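Local coordinates for conserved domain protein (Streptococcus pneumoniae, PDB 2I7R) that is of unknown function but belongs to the glyoxalase/bleomycin resistance protein/dioxygenase superfamily, whose paired beta-alpha-beta-beta-beta fold it shares, at residues I67-E72 and L110-Y115; K87-P92 and L103-A108; D73-Y78 and G98-L103; E24-K29 and K79-L84. One frame throughout, in Å; residues are numbered along the deposited sequence.

Contact 1 (I67-E72 and L110-Y115)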
loop_
_atom_site.group_PDB
_atom_site.type_symbol
_atom_site.label_atom_id
_atom_site.label_comp_id
_atom_site.label_asym_id
_atom_site.label_seq_id
_atom_site.Cartn_x
_atom_site.Cartn_y
_atom_site.Cartn_z
ATOM N N ILE A 67 -0.835 3.668 -5.485
ATOM C CA ILE A 67 -1.335 2.301 -5.486
ATOM C C ILE A 67 -1.431 1.919 -6.955
ATOM O O ILE A 67 -2.287 2.470 -7.676
ATOM C CB ILE A 67 -2.754 2.258 -4.853
ATOM C CG1 ILE A 67 -2.704 2.430 -3.310
ATOM C CG2 ILE A 67 -3.489 1.037 -5.272
ATOM C CD1 ILE A 67 -4.089 2.826 -2.769
ATOM N N HIS A 68 -0.554 1.015 -7.400
ATOM C CA HIS A 68 -0.514 0.587 -8.811
ATOM C C HIS A 68 -1.341 -0.660 -9.013
ATOM O O HIS A 68 -1.150 -1.665 -8.318
ATOM C CB HIS A 68 0.910 0.304 -9.309
ATOM C CG HIS A 68 1.859 1.459 -9.179
ATOM N ND1 HIS A 68 2.173 2.292 -10.232
ATOM C CD2 HIS A 68 2.592 1.894 -8.131
ATOM C CE1 HIS A 68 3.016 3.224 -9.821
ATOM N NE2 HIS A 68 3.312 2.984 -8.556
ATOM N N ILE A 69 -2.225 -0.607 -10.006
ATOM C CA ILE A 69 -3.100 -1.718 -10.327
ATOM C C ILE A 69 -2.847 -2.161 -11.757
ATOM O O ILE A 69 -3.068 -1.386 -12.722
ATOM C CB ILE A 69 -4.595 -1.366 -10.120
ATOM C CG1 ILE A 69 -4.816 -0.902 -8.670
ATOM C CG2 ILE A 69 -5.531 -2.593 -10.490
ATOM C CD1 ILE A 69 -6.134 -0.206 -8.416
ATOM N N GLU A 70 -2.341 -3.384 -11.905
ATOM C CA GLU A 70 -2.124 -3.913 -13.238
ATOM C C GLU A 70 -3.455 -4.336 -13.897
ATOM O O GLU A 70 -4.257 -5.072 -13.318
ATOM C CB GLU A 70 -1.126 -5.064 -13.234
ATOM C CG GLU A 70 -0.481 -5.255 -14.615
ATOM C CD GLU A 70 0.687 -6.224 -14.607
ATOM O OE1 GLU A 70 0.952 -6.857 -13.553
ATOM O OE2 GLU A 70 1.331 -6.344 -15.673
ATOM N N VAL A 71 -3.689 -3.822 -15.099
ATOM C CA VAL A 71 -4.950 -4.050 -15.809
ATOM C C VAL A 71 -4.660 -4.539 -17.243
ATOM O O VAL A 71 -3.535 -4.375 -17.727
ATOM C CB VAL A 71 -5.812 -2.754 -15.881
ATOM C CG1 VAL A 71 -6.273 -2.342 -14.510
ATOM C CG2 VAL A 71 -5.046 -1.610 -16.591
ATOM N N GLU A 72 -5.669 -5.110 -17.903
ATOM C CA GLU A 72 -5.522 -5.530 -19.299
ATOM C C GLU A 72 -5.631 -4.373 -20.298
ATOM O O GLU A 72 -4.929 -4.352 -21.304
ATOM C CB GLU A 72 -6.525 -6.648 -19.648
ATOM C CG GLU A 72 -6.189 -8.051 -19.020
ATOM C CD GLU A 72 -5.539 -9.070 -20.008
ATOM O OE1 GLU A 72 -5.475 -8.812 -21.242
ATOM O OE2 GLU A 72 -5.106 -10.159 -19.543
ATOM N N LEU A 110 -5.459 9.727 -1.869
ATOM C CA LEU A 110 -4.889 8.530 -2.551
ATOM C C LEU A 110 -4.699 8.843 -4.012
ATOM O O LEU A 110 -5.494 9.596 -4.564
ATOM C CB LEU A 110 -5.777 7.296 -2.461
ATOM C CG LEU A 110 -6.060 6.832 -1.031
ATOM C CD1 LEU A 110 -7.284 5.989 -0.985
ATOM C CD2 LEU A 110 -4.849 6.159 -0.490
ATOM N N VAL A 111 -3.663 8.249 -4.599
ATOM C CA VAL A 111 -3.352 8.326 -6.026
ATOM C C VAL A 111 -3.265 6.884 -6.559
ATOM O O VAL A 111 -2.638 6.001 -5.957
ATOM C CB VAL A 111 -1.986 9.068 -6.295
ATOM C CG1 VAL A 111 -1.590 9.000 -7.798
ATOM C CG2 VAL A 111 -1.979 10.563 -5.733
ATOM N N LEU A 112 -3.911 6.648 -7.681
ATOM C CA LEU A 112 -3.976 5.295 -8.226
ATOM C C LEU A 112 -3.336 5.312 -9.601
ATOM O O LEU A 112 -3.480 6.293 -10.346
ATOM C CB LEU A 112 -5.419 4.761 -8.286
ATOM C CG LEU A 112 -6.006 4.380 -6.899
ATOM C CD1 LEU A 112 -6.487 5.608 -6.161
ATOM C CD2 LEU A 112 -7.161 3.355 -7.017
ATOM N N ASP A 113 -2.628 4.231 -9.915
ATOM C CA ASP A 113 -2.100 4.022 -11.267
ATOM C C ASP A 113 -2.705 2.753 -11.833
ATOM O O ASP A 113 -2.563 1.684 -11.250
ATOM C CB ASP A 113 -0.569 3.926 -11.224
ATOM C CG ASP A 113 0.055 3.596 -12.574
ATOM O OD1 ASP A 113 -0.507 3.984 -13.608
ATOM O OD2 ASP A 113 1.113 2.952 -12.592
ATOM N N PHE A 114 -3.431 2.888 -12.940
ATOM C CA PHE A 114 -3.851 1.738 -13.735
ATOM C C PHE A 114 -2.816 1.550 -14.864
ATOM O O PHE A 114 -2.662 2.425 -15.714
ATOM C CB PHE A 114 -5.265 1.959 -14.284
ATOM C CG PHE A 114 -6.311 2.158 -13.207
ATOM C CD1 PHE A 114 -7.005 1.071 -12.690
ATOM C CD2 PHE A 114 -6.585 3.427 -12.703
ATOM C CE1 PHE A 114 -7.987 1.250 -11.700
ATOM C CE2 PHE A 114 -7.566 3.624 -11.710
ATOM C CZ PHE A 114 -8.263 2.541 -11.201
ATOM N N TYR A 115 -2.103 0.423 -14.852
ATOM C CA TYR A 115 -0.975 0.233 -15.756
ATOM C C TYR A 115 -0.936 -1.175 -16.387
ATOM O O TYR A 115 -1.575 -2.090 -15.905
ATOM C CB TYR A 115 0.375 0.562 -15.050
ATOM C CG TYR A 115 0.908 -0.566 -14.170
ATOM C CD1 TYR A 115 1.990 -1.348 -14.570
ATOM C CD2 TYR A 115 0.299 -0.857 -12.948
ATOM C CE1 TYR A 115 2.459 -2.394 -13.758
ATOM C CE2 TYR A 115 0.758 -1.864 -12.140
ATOM C CZ TYR A 115 1.837 -2.633 -12.546
ATOM O OH TYR A 115 2.241 -3.648 -11.720
#
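In the second βαβββ module of this glyoxalase-type fold, strand 65-70, an edge within this chain that the second subunit extends, runs parallel to strand 111-116, setting Ile67, His68, Ile69 and Glu70 beside Leu112, Asp113, Phe114 and Tyr115. Backbone bonds join them from Ile67 N to Val111 O (3.0 Å) through to Val71 N and Tyr115 O (2.8 Å). On the His68 face, His68 ND1 donates to Asp113 OD2 at 2.7 Å. The oxygen lies near the imidazole plane and offers its anti lone pair, although ring and carboxylate planes are 83° apart. The His68 edge faces the Tyr115 ring in a T-shaped pair (centroids 5.9 Å apart). Tyr115 CG sits between backbone N and carbonyl carbon (chi1 81°), and ring atom CE2 lies 3.6 Å from His68 CB. Glu70 CB makes an off-centre CH-pi contact with the ring. The reverse face is apolar: Ile69 CD1 meets Leu112 CD2 and Phe114 CE1 (both 4.0 Å), branched and aromatic groups filling the interior. Asn7 of the second subunit bonds Glu70 OE1 and Tyr115 OH, and Asp10 OD2 of that subunit is hydrogen-bonded to His68 NE2. Bonds at both ring nitrogens would hold the imidazole in one rotational setting.

Contact 2 (K87-P92 and L103-A108)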
loop_
_atom_site.group_PDB
_atom_site.type_symbol
_atom_site.label_atom_id
_atom_site.label_comp_id
_atom_site.label_asym_id
_atom_site.label_seq_id
_atom_site.Cartn_x
_atom_site.Cartn_y
_atom_site.Cartn_z
ATOM N N LYS A 87 -10.588 13.032 -11.514
ATOM C CA LYS A 87 -9.384 13.792 -11.835
ATOM C C LYS A 87 -8.292 12.864 -12.352
ATOM O O LYS A 87 -7.805 11.995 -11.619
ATOM C CB LYS A 87 -8.877 14.612 -10.640
ATOM C CG LYS A 87 -7.615 15.463 -10.924
ATOM C CD LYS A 87 -7.854 16.437 -12.081
ATOM C CE LYS A 87 -6.668 17.371 -12.434
ATOM N NZ LYS A 87 -6.780 17.804 -13.903
ATOM N N VAL A 88 -7.924 13.066 -13.616
ATOM C CA VAL A 88 -6.827 12.349 -14.224
ATOM C C VAL A 88 -5.581 13.192 -14.061
ATOM O O VAL A 88 -5.523 14.324 -14.542
ATOM C CB VAL A 88 -7.092 12.003 -15.709
ATOM C CG1 VAL A 88 -5.840 11.401 -16.343
ATOM C CG2 VAL A 88 -8.272 11.018 -15.827
ATOM N N LEU A 89 -4.594 12.633 -13.368
ATOM C CA LEU A 89 -3.349 13.328 -13.077
ATOM C C LEU A 89 -2.310 13.216 -14.205
ATOM O O LEU A 89 -1.500 14.117 -14.363
ATOM C CB LEU A 89 -2.751 12.837 -11.743
ATOM C CG LEU A 89 -3.582 13.105 -10.482
ATOM C CD1 LEU A 89 -2.941 12.479 -9.269
ATOM C CD2 LEU A 89 -3.800 14.621 -10.259
ATOM N N HIS A 90 -2.318 12.101 -14.945
ATOM C CA HIS A 90 -1.410 11.885 -16.079
ATOM C C HIS A 90 -2.159 10.901 -16.969
ATOM O O HIS A 90 -2.475 9.807 -16.512
ATOM C CB HIS A 90 -0.051 11.303 -15.585
ATOM C CG HIS A 90 1.141 11.761 -16.366
ATOM N ND1 HIS A 90 1.982 10.882 -17.025
ATOM C CD2 HIS A 90 1.647 13.001 -16.592
ATOM C CE1 HIS A 90 2.949 11.561 -17.631
ATOM N NE2 HIS A 90 2.770 12.847 -17.385
ATOM N N GLY A 91 -2.493 11.327 -18.196
ATOM C CA GLY A 91 -3.362 10.596 -19.175
ATOM C C GLY A 91 -2.569 9.402 -19.607
ATOM O O GLY A 91 -1.420 9.272 -19.150
ATOM N N PRO A 92 -3.147 8.483 -20.422
ATOM C CA PRO A 92 -2.277 7.320 -20.674
ATOM C C PRO A 92 -0.958 7.725 -21.355
ATOM O O PRO A 92 -0.949 8.574 -22.233
ATOM C CB PRO A 92 -3.136 6.390 -21.547
ATOM C CG PRO A 92 -4.560 6.860 -21.338
ATOM C CD PRO A 92 -4.442 8.348 -21.107
ATOM N N LEU A 103 -2.525 7.748 -14.330
ATOM C CA LEU A 103 -2.520 8.179 -12.941
ATOM C C LEU A 103 -3.757 8.981 -12.609
ATOM O O LEU A 103 -4.053 9.965 -13.292
ATOM C CB LEU A 103 -1.275 9.012 -12.677
ATOM C CG LEU A 103 -0.309 7.934 -12.212
ATOM C CD1 LEU A 103 0.884 7.816 -13.124
ATOM C CD2 LEU A 103 0.038 8.077 -10.710
ATOM N N VAL A 104 -4.485 8.551 -11.579
ATOM C CA VAL A 104 -5.751 9.214 -11.234
ATOM C C VAL A 104 -5.796 9.630 -9.765
ATOM O O VAL A 104 -5.184 8.992 -8.925
ATOM C CB VAL A 104 -7.009 8.361 -11.636
ATOM C CG1 VAL A 104 -6.754 7.661 -12.954
ATOM C CG2 VAL A 104 -7.343 7.347 -10.599
ATOM N N GLN A 105 -6.494 10.726 -9.477
ATOM C CA GLN A 105 -6.607 11.199 -8.117
ATOM C C GLN A 105 -7.663 10.347 -7.466
ATOM O O GLN A 105 -8.799 10.314 -7.949
ATOM C CB GLN A 105 -7.024 12.676 -8.072
ATOM C CG GLN A 105 -7.034 13.288 -6.658
ATOM C CD GLN A 105 -5.668 13.158 -5.971
ATOM O OE1 GLN A 105 -4.664 13.762 -6.386
ATOM N NE2 GLN A 105 -5.625 12.348 -4.930
ATOM N N GLY A 106 -7.305 9.628 -6.408
ATOM C CA GLY A 106 -8.336 8.874 -5.661
ATOM C C GLY A 106 -8.828 9.712 -4.491
ATOM O O GLY A 106 -8.318 10.836 -4.285
ATOM N N PRO A 107 -9.823 9.199 -3.711
ATOM C CA PRO A 107 -10.321 9.998 -2.561
ATOM C C PRO A 107 -9.307 10.061 -1.438
ATOM O O PRO A 107 -8.416 9.206 -1.385
ATOM C CB PRO A 107 -11.559 9.220 -2.112
ATOM C CG PRO A 107 -11.240 7.790 -2.463
ATOM C CD PRO A 107 -10.530 7.905 -3.816
ATOM N N ALA A 108 -9.418 11.061 -0.549
ATOM C CA ALA A 108 -8.610 11.093 0.690
ATOM C C ALA A 108 -7.114 11.181 0.480
ATOM O O ALA A 108 -6.330 10.664 1.299
ATOM C CB ALA A 108 -8.936 9.898 1.605
#
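The Gln105 carboxamide meets Leu89 and Gly106 in two different ways: Leu89 CD1 stands well out of the amide plane, 3.6 Å from OE1, whereas Gly106 O lies in that plane at the NE2 edge and accepts a nearly straight bond (3.2 Å, 171°). The bend at chi2 (57°) turns Gln105 CD off an extended course. This pairing belongs to the antiparallel hairpin of strands 88-94 and 100-105, interrupted here by a classic beta bulge in which Leu89 and His90 together face Leu103. Leu103 O collects both amides from the same face of its carbonyl plane, Leu89 N at 2.7 Å and His90 N at 3.2 Å. Leu103 N returns a bond to His90 O (3.0 Å), closing a hydrogen-bonded pair. Beyond the bulge, Val88 and Val104 form a non-hydrogen-bonded pair whose beta-branched side chains suit a strand; Val88 packs on Tyr78 of helix 74-84, Val104 on Phe114. Leu103 and His90 are on the other face; Leu103 and the bulge residue Leu89 both pack on Val56 of the second subunit, where an apolar leucine suits the interface. At the sheet margin Gln105 N donates to Lys87 O (2.8 Å). There the aliphatic root of the exposed lysine meets the glutamine, Lys87 CB lying 3.7 Å from Gln105 CB.

Contact 3 (D73-Y78 and G98-L103)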
loop_
_atom_site.group_PDB
_atom_site.type_symbol
_atom_site.label_atom_id
_atom_site.label_comp_id
_atom_site.label_asym_id
_atom_site.label_seq_id
_atom_site.Cartn_x
_atom_site.Cartn_y
_atom_site.Cartn_z
ATOM N N ASP A 73 -6.496 -3.401 -20.008
ATOM C CA ASP A 73 -6.743 -2.297 -20.943
ATOM C C ASP A 73 -6.761 -0.957 -20.212
ATOM O O ASP A 73 -7.758 -0.616 -19.564
ATOM C CB ASP A 73 -8.067 -2.539 -21.715
ATOM C CG ASP A 73 -8.215 -1.655 -22.968
ATOM O OD1 ASP A 73 -7.612 -0.575 -23.058
ATOM O OD2 ASP A 73 -8.979 -2.047 -23.877
ATOM N N VAL A 74 -5.664 -0.202 -20.349
ATOM C CA VAL A 74 -5.487 1.079 -19.694
ATOM C C VAL A 74 -6.401 2.155 -20.271
ATOM O O VAL A 74 -7.000 2.961 -19.535
ATOM C CB VAL A 74 -3.998 1.537 -19.723
ATOM C CG1 VAL A 74 -3.817 2.942 -19.149
ATOM C CG2 VAL A 74 -3.137 0.545 -18.958
ATOM N N ASP A 75 -6.527 2.133 -21.592
ATOM C CA ASP A 75 -7.310 3.108 -22.334
ATOM C C ASP A 75 -8.801 2.961 -22.107
ATOM O O ASP A 75 -9.482 3.961 -21.966
ATOM C CB ASP A 75 -6.944 3.040 -23.819
ATOM C CG ASP A 75 -5.462 3.307 -24.042
ATOM O OD1 ASP A 75 -5.110 4.490 -24.172
ATOM O OD2 ASP A 75 -4.656 2.347 -24.000
ATOM N N GLN A 76 -9.290 1.734 -22.010
ATOM C CA GLN A 76 -10.675 1.529 -21.593
ATOM C C GLN A 76 -10.978 2.069 -20.162
ATOM O O GLN A 76 -12.019 2.694 -19.961
ATOM C CB GLN A 76 -11.136 0.080 -21.787
ATOM C CG GLN A 76 -12.679 -0.087 -21.709
ATOM C CD GLN A 76 -13.480 0.903 -22.630
ATOM O OE1 GLN A 76 -13.294 0.935 -23.871
ATOM N NE2 GLN A 76 -14.379 1.712 -22.006
ATOM N N ASN A 77 -10.075 1.845 -19.192
ATOM C CA ASN A 77 -10.210 2.455 -17.870
ATOM C C ASN A 77 -10.223 3.965 -17.957
ATOM O O ASN A 77 -11.027 4.628 -17.299
ATOM C CB ASN A 77 -9.103 1.986 -16.916
ATOM C CG ASN A 77 -9.392 0.618 -16.337
ATOM O OD1 ASN A 77 -10.185 0.486 -15.411
ATOM N ND2 ASN A 77 -8.780 -0.408 -16.913
ATOM N N TYR A 78 -9.352 4.501 -18.801
ATOM C CA TYR A 78 -9.305 5.932 -19.064
ATOM C C TYR A 78 -10.637 6.516 -19.469
ATOM O O TYR A 78 -11.102 7.468 -18.856
ATOM C CB TYR A 78 -8.263 6.252 -20.131
ATOM C CG TYR A 78 -8.020 7.714 -20.346
ATOM C CD1 TYR A 78 -7.850 8.569 -19.266
ATOM C CD2 TYR A 78 -7.940 8.246 -21.641
ATOM C CE1 TYR A 78 -7.592 9.901 -19.441
ATOM C CE2 TYR A 78 -7.683 9.600 -21.840
ATOM C CZ TYR A 78 -7.513 10.421 -20.720
ATOM O OH TYR A 78 -7.235 11.764 -20.860
ATOM N N GLY A 98 7.381 -0.178 -23.063
ATOM C CA GLY A 98 5.992 -0.628 -23.225
ATOM C C GLY A 98 5.131 -0.597 -21.971
ATOM O O GLY A 98 4.091 -1.266 -21.904
ATOM N N THR A 99 5.555 0.151 -20.961
ATOM C CA THR A 99 4.748 0.241 -19.760
ATOM C C THR A 99 3.804 1.387 -19.920
ATOM O O THR A 99 4.214 2.525 -19.914
ATOM C CB THR A 99 5.587 0.388 -18.494
ATOM O OG1 THR A 99 6.429 -0.775 -18.388
ATOM C CG2 THR A 99 4.639 0.528 -17.217
ATOM N N GLU A 100 2.533 1.075 -20.125
ATOM C CA GLU A 100 1.543 2.122 -20.298
ATOM C C GLU A 100 0.885 2.373 -18.928
ATOM O O GLU A 100 0.554 1.426 -18.219
ATOM C CB GLU A 100 0.498 1.713 -21.330
ATOM C CG GLU A 100 -0.425 2.855 -21.750
ATOM C CD GLU A 100 -1.692 2.360 -22.435
ATOM O OE1 GLU A 100 -1.873 1.131 -22.673
ATOM O OE2 GLU A 100 -2.510 3.234 -22.756
ATOM N N SER A 101 0.724 3.637 -18.562
ATOM C CA SER A 101 0.077 3.957 -17.299
ATOM C C SER A 101 -0.866 5.149 -17.371
ATOM O O SER A 101 -0.839 5.923 -18.296
ATOM C CB SER A 101 1.117 4.167 -16.193
ATOM O OG SER A 101 1.789 5.385 -16.388
ATOM N N LEU A 102 -1.692 5.244 -16.348
ATOM C CA LEU A 102 -2.741 6.240 -16.202
ATOM C C LEU A 102 -2.805 6.509 -14.698
ATOM O O LEU A 102 -3.097 5.605 -13.905
ATOM C CB LEU A 102 -4.081 5.669 -16.675
ATOM C CG LEU A 102 -5.375 6.423 -16.359
ATOM C CD1 LEU A 102 -5.361 7.797 -17.059
ATOM C CD2 LEU A 102 -6.602 5.580 -16.766
ATOM N N LEU A 103 -2.525 7.748 -14.330
ATOM C CA LEU A 103 -2.520 8.179 -12.941
ATOM C C LEU A 103 -3.757 8.981 -12.609
ATOM O O LEU A 103 -4.053 9.965 -13.292
ATOM C CB LEU A 103 -1.275 9.012 -12.677
ATOM C CG LEU A 103 -0.309 7.934 -12.212
ATOM C CD1 LEU A 103 0.884 7.816 -13.124
ATOM C CD2 LEU A 103 0.038 8.077 -10.710
#
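Val74, Asp75 and Tyr78, on the first turns of helix 74-84, meet Glu100 and Leu102 of strand 100-105, a helix-on-sheet contact of the glyoxalase-type fold. Asp73, just before them, is the N-cap: its OD1 accepts from Gln76 N at 3.0 Å, approached from above the carboxylate plane, and a short acidic side chain suits a position that must satisfy an amide of the first turn. Val74 points at the strand. Its CB lies 3.7 Å from Glu100 CD, and its CG1, anti to the backbone N (chi1 175°), packs on Leu102 CB at 3.7 Å, a compact branched residue suited to close helix-on-strand packing. Asp75 brings its carboxylate to that of Glu100, the two side chains crossing at about a right angle with OD2 only 2.6 Å from Glu100 OE2. Two carboxylates this close suggest that one may be protonated, though the salt bridge of Glu100 OE1 with Arg116 would ease the repulsion. Asn77 turns back along the helix, its ND2 donating to Asp73 O (2.8 Å) from above the carbonyl plane, while its OD1 accepts from Arg80. Tyr78 closes the segment with ring carbon CD1 3.4 Å from Leu102 CD1, a tight oblique approach. The helix start runs only 21° from the strand direction, with segment axes 8.7 Å apart. Pro92 of strand 88-94 adjoins Asp75, Tyr78 and Glu100, and Arg116 of strand 111-116 touches Val74.

Contact 4 (E24-K29 and K79-L84)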
loop_
_atom_site.group_PDB
_atom_site.type_symbol
_atom_site.label_atom_id
_atom_site.label_comp_id
_atom_site.label_asym_id
_atom_site.label_seq_id
_atom_site.Cartn_x
_atom_site.Cartn_y
_atom_site.Cartn_z
ATOM N N GLU A 24 -15.197 2.606 -4.990
ATOM C CA GLU A 24 -16.017 1.727 -5.855
ATOM C C GLU A 24 -16.242 2.258 -7.283
ATOM O O GLU A 24 -16.170 1.489 -8.232
ATOM C CB GLU A 24 -17.362 1.405 -5.198
ATOM C CG GLU A 24 -17.214 0.846 -3.795
ATOM C CD GLU A 24 -18.532 0.460 -3.138
ATOM O OE1 GLU A 24 -19.513 1.240 -3.190
ATOM O OE2 GLU A 24 -18.566 -0.641 -2.546
ATOM N N HIS A 25 -16.523 3.560 -7.435
ATOM C CA HIS A 25 -16.669 4.138 -8.773
ATOM C C HIS A 25 -15.332 4.109 -9.506
ATOM O O HIS A 25 -15.265 3.724 -10.674
ATOM C CB HIS A 25 -17.218 5.564 -8.731
ATOM C CG HIS A 25 -18.619 5.650 -8.233
ATOM N ND1 HIS A 25 -18.942 6.208 -7.017
ATOM C CD2 HIS A 25 -19.786 5.240 -8.781
ATOM C CE1 HIS A 25 -20.250 6.142 -6.837
ATOM N NE2 HIS A 25 -20.785 5.565 -7.898
ATOM N N ILE A 26 -14.260 4.482 -8.813
ATOM C CA ILE A 26 -12.953 4.477 -9.460
ATOM C C ILE A 26 -12.510 3.075 -9.894
ATOM O O ILE A 26 -11.973 2.903 -10.983
ATOM C CB ILE A 26 -11.904 5.103 -8.569
ATOM C CG1 ILE A 26 -12.156 6.612 -8.476
ATOM C CG2 ILE A 26 -10.480 4.764 -9.099
ATOM C CD1 ILE A 26 -11.544 7.245 -7.285
ATOM N N LEU A 27 -12.735 2.081 -9.042
ATOM C CA LEU A 27 -12.276 0.736 -9.294
ATOM C C LEU A 27 -13.291 -0.036 -10.129
ATOM O O LEU A 27 -12.981 -1.103 -10.684
ATOM C CB LEU A 27 -12.057 0.009 -7.972
ATOM C CG LEU A 27 -10.872 0.425 -7.093
ATOM C CD1 LEU A 27 -10.990 -0.251 -5.720
ATOM C CD2 LEU A 27 -9.528 0.120 -7.818
ATOM N N ASP A 28 -14.512 0.507 -10.196
ATOM C CA ASP A 28 -15.615 -0.119 -10.905
ATOM C C ASP A 28 -15.902 -1.495 -10.299
ATOM O O ASP A 28 -16.220 -2.441 -11.012
ATOM C CB ASP A 28 -15.285 -0.260 -12.395
ATOM C CG ASP A 28 -16.471 -0.630 -13.216
ATOM O OD1 ASP A 28 -17.592 -0.278 -12.831
ATOM O OD2 ASP A 28 -16.274 -1.268 -14.259
ATOM N N LYS A 29 -15.762 -1.604 -8.986
ATOM C CA LYS A 29 -16.238 -2.803 -8.280
ATOM C C LYS A 29 -16.636 -2.423 -6.884
ATOM O O LYS A 29 -16.073 -1.472 -6.302
ATOM C CB LYS A 29 -15.202 -3.947 -8.262
ATOM C CG LYS A 29 -14.050 -3.759 -7.328
ATOM C CD LYS A 29 -13.013 -4.854 -7.548
ATOM C CE LYS A 29 -13.468 -6.191 -7.008
ATOM N NZ LYS A 29 -12.603 -7.273 -7.581
ATOM N N LYS A 79 -11.235 5.933 -20.500
ATOM C CA LYS A 79 -12.526 6.368 -21.010
ATOM C C LYS A 79 -13.587 6.312 -19.902
ATOM O O LYS A 79 -14.364 7.252 -19.728
ATOM C CB LYS A 79 -12.964 5.495 -22.200
ATOM C CG LYS A 79 -14.256 5.991 -22.894
ATOM C CD LYS A 79 -15.017 4.854 -23.581
ATOM C CE LYS A 79 -14.433 4.563 -24.963
ATOM N NZ LYS A 79 -15.555 4.205 -25.913
ATOM N N ARG A 80 -13.600 5.204 -19.172
ATOM C CA ARG A 80 -14.541 4.987 -18.092
ATOM C C ARG A 80 -14.420 6.115 -17.071
ATOM O O ARG A 80 -15.433 6.758 -16.694
ATOM C CB ARG A 80 -14.297 3.610 -17.447
ATOM C CG ARG A 80 -15.249 3.239 -16.331
ATOM C CD ARG A 80 -14.937 1.866 -15.751
ATOM N NE ARG A 80 -13.571 1.730 -15.237
ATOM C CZ ARG A 80 -13.119 2.239 -14.083
ATOM N NH1 ARG A 80 -13.917 2.971 -13.289
ATOM N NH2 ARG A 80 -11.833 2.041 -13.733
ATOM N N LEU A 81 -13.188 6.377 -16.658
ATOM C CA LEU A 81 -12.913 7.379 -15.641
ATOM C C LEU A 81 -13.221 8.804 -16.088
ATOM O O LEU A 81 -13.668 9.613 -15.272
ATOM C CB LEU A 81 -11.482 7.257 -15.095
ATOM C CG LEU A 81 -11.163 5.925 -14.412
ATOM C CD1 LEU A 81 -9.616 5.650 -14.320
ATOM C CD2 LEU A 81 -11.894 5.776 -13.044
ATOM N N ASN A 82 -12.965 9.115 -17.359
ATOM C CA ASN A 82 -13.243 10.448 -17.930
ATOM C C ASN A 82 -14.735 10.707 -17.935
ATOM O O ASN A 82 -15.170 11.807 -17.600
ATOM C CB ASN A 82 -12.730 10.589 -19.374
ATOM C CG ASN A 82 -11.300 11.070 -19.454
ATOM O OD1 ASN A 82 -10.636 11.334 -18.437
ATOM N ND2 ASN A 82 -10.802 11.188 -20.679
ATOM N N GLU A 83 -15.508 9.699 -18.344
ATOM C CA GLU A 83 -16.973 9.802 -18.329
ATOM C C GLU A 83 -17.475 10.016 -16.911
ATOM O O GLU A 83 -18.472 10.679 -16.739
ATOM C CB GLU A 83 -17.662 8.555 -18.873
ATOM C CG GLU A 83 -17.356 8.162 -20.292
ATOM C CD GLU A 83 -18.004 6.809 -20.642
ATOM O OE1 GLU A 83 -19.218 6.652 -20.339
ATOM O OE2 GLU A 83 -17.315 5.907 -21.203
ATOM N N LEU A 84 -16.791 9.463 -15.906
ATOM C CA LEU A 84 -17.170 9.644 -14.499
ATOM C C LEU A 84 -16.815 11.012 -13.923
ATOM O O LEU A 84 -17.357 11.397 -12.902
ATOM C CB LEU A 84 -16.532 8.568 -13.605
ATOM C CG LEU A 84 -17.204 7.202 -13.572
ATOM C CD1 LEU A 84 -16.329 6.243 -12.771
ATOM C CD2 LEU A 84 -18.634 7.308 -12.973
#
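A helix-to-helix contact joins the end of helix 16-27, through His25, Ile26 and the following Asp28, to the later turns of helix 74-84, through Arg80, Leu81 and Leu84. In this glyoxalase-type fold it brings the chain's two long helices together. Arg80 grips Ile26 O end-on with both terminal nitrogens, NH2 at 2.9 Å and NH1 at 3.0 Å, the oxygen lying near the guanidinium plane. NH2 approaches fairly well in line with the carbonyl (C=O...N 155°), whereas NH1 comes from above its plane. A long, multidentate cation suits a helix C-terminus, where last-turn carbonyls such as Ile26 O often need outside partners and the dipole would favour positive charge; Asn77 OD1 also accepts from NH2. Asp28, which leaves the helix with positive phi (60°), lays its CB over one guanidinium face, 3.6 Å from Arg80 NH1. Its carboxylate is nearly parallel to the guanidinium, but OD2 lies 4.2 Å from Arg80 NE and well out of the guanidinium plane, so any attraction would be between charges alone. Leucines add further contacts: Leu81 CD2 rests 4.3 Å from Ile26 CG2, and Leu84 CD1 sits 3.4 Å from His25 O.

In the fold
Contact 1 is the deeply buried one, whereas contacts 2, 3 and 4 are partly buried. Contacts 1 and 2 lie in one sheet, whose strands 111-116 and 100-105 are neighbours, but contact 1 pairs parallel strands at the dimer interface and contact 2 a bulged antiparallel hairpin. Contacts 2 and 3 share strand 100-105 and touch where Val88 and Pro92 meet Leu102, Glu100 and Tyr78; contacts 3 and 4 share helix 74-84, its first turns and its later part. Polar chemistry shifts accordingly: a buried histidine-carboxylate bond on one sheet face, closely placed acids toward the surface, and an arginine on a helix carbonyl. Leu27, Ile26 and Leu81 of contact 4 pack onto the contact 1 sheet.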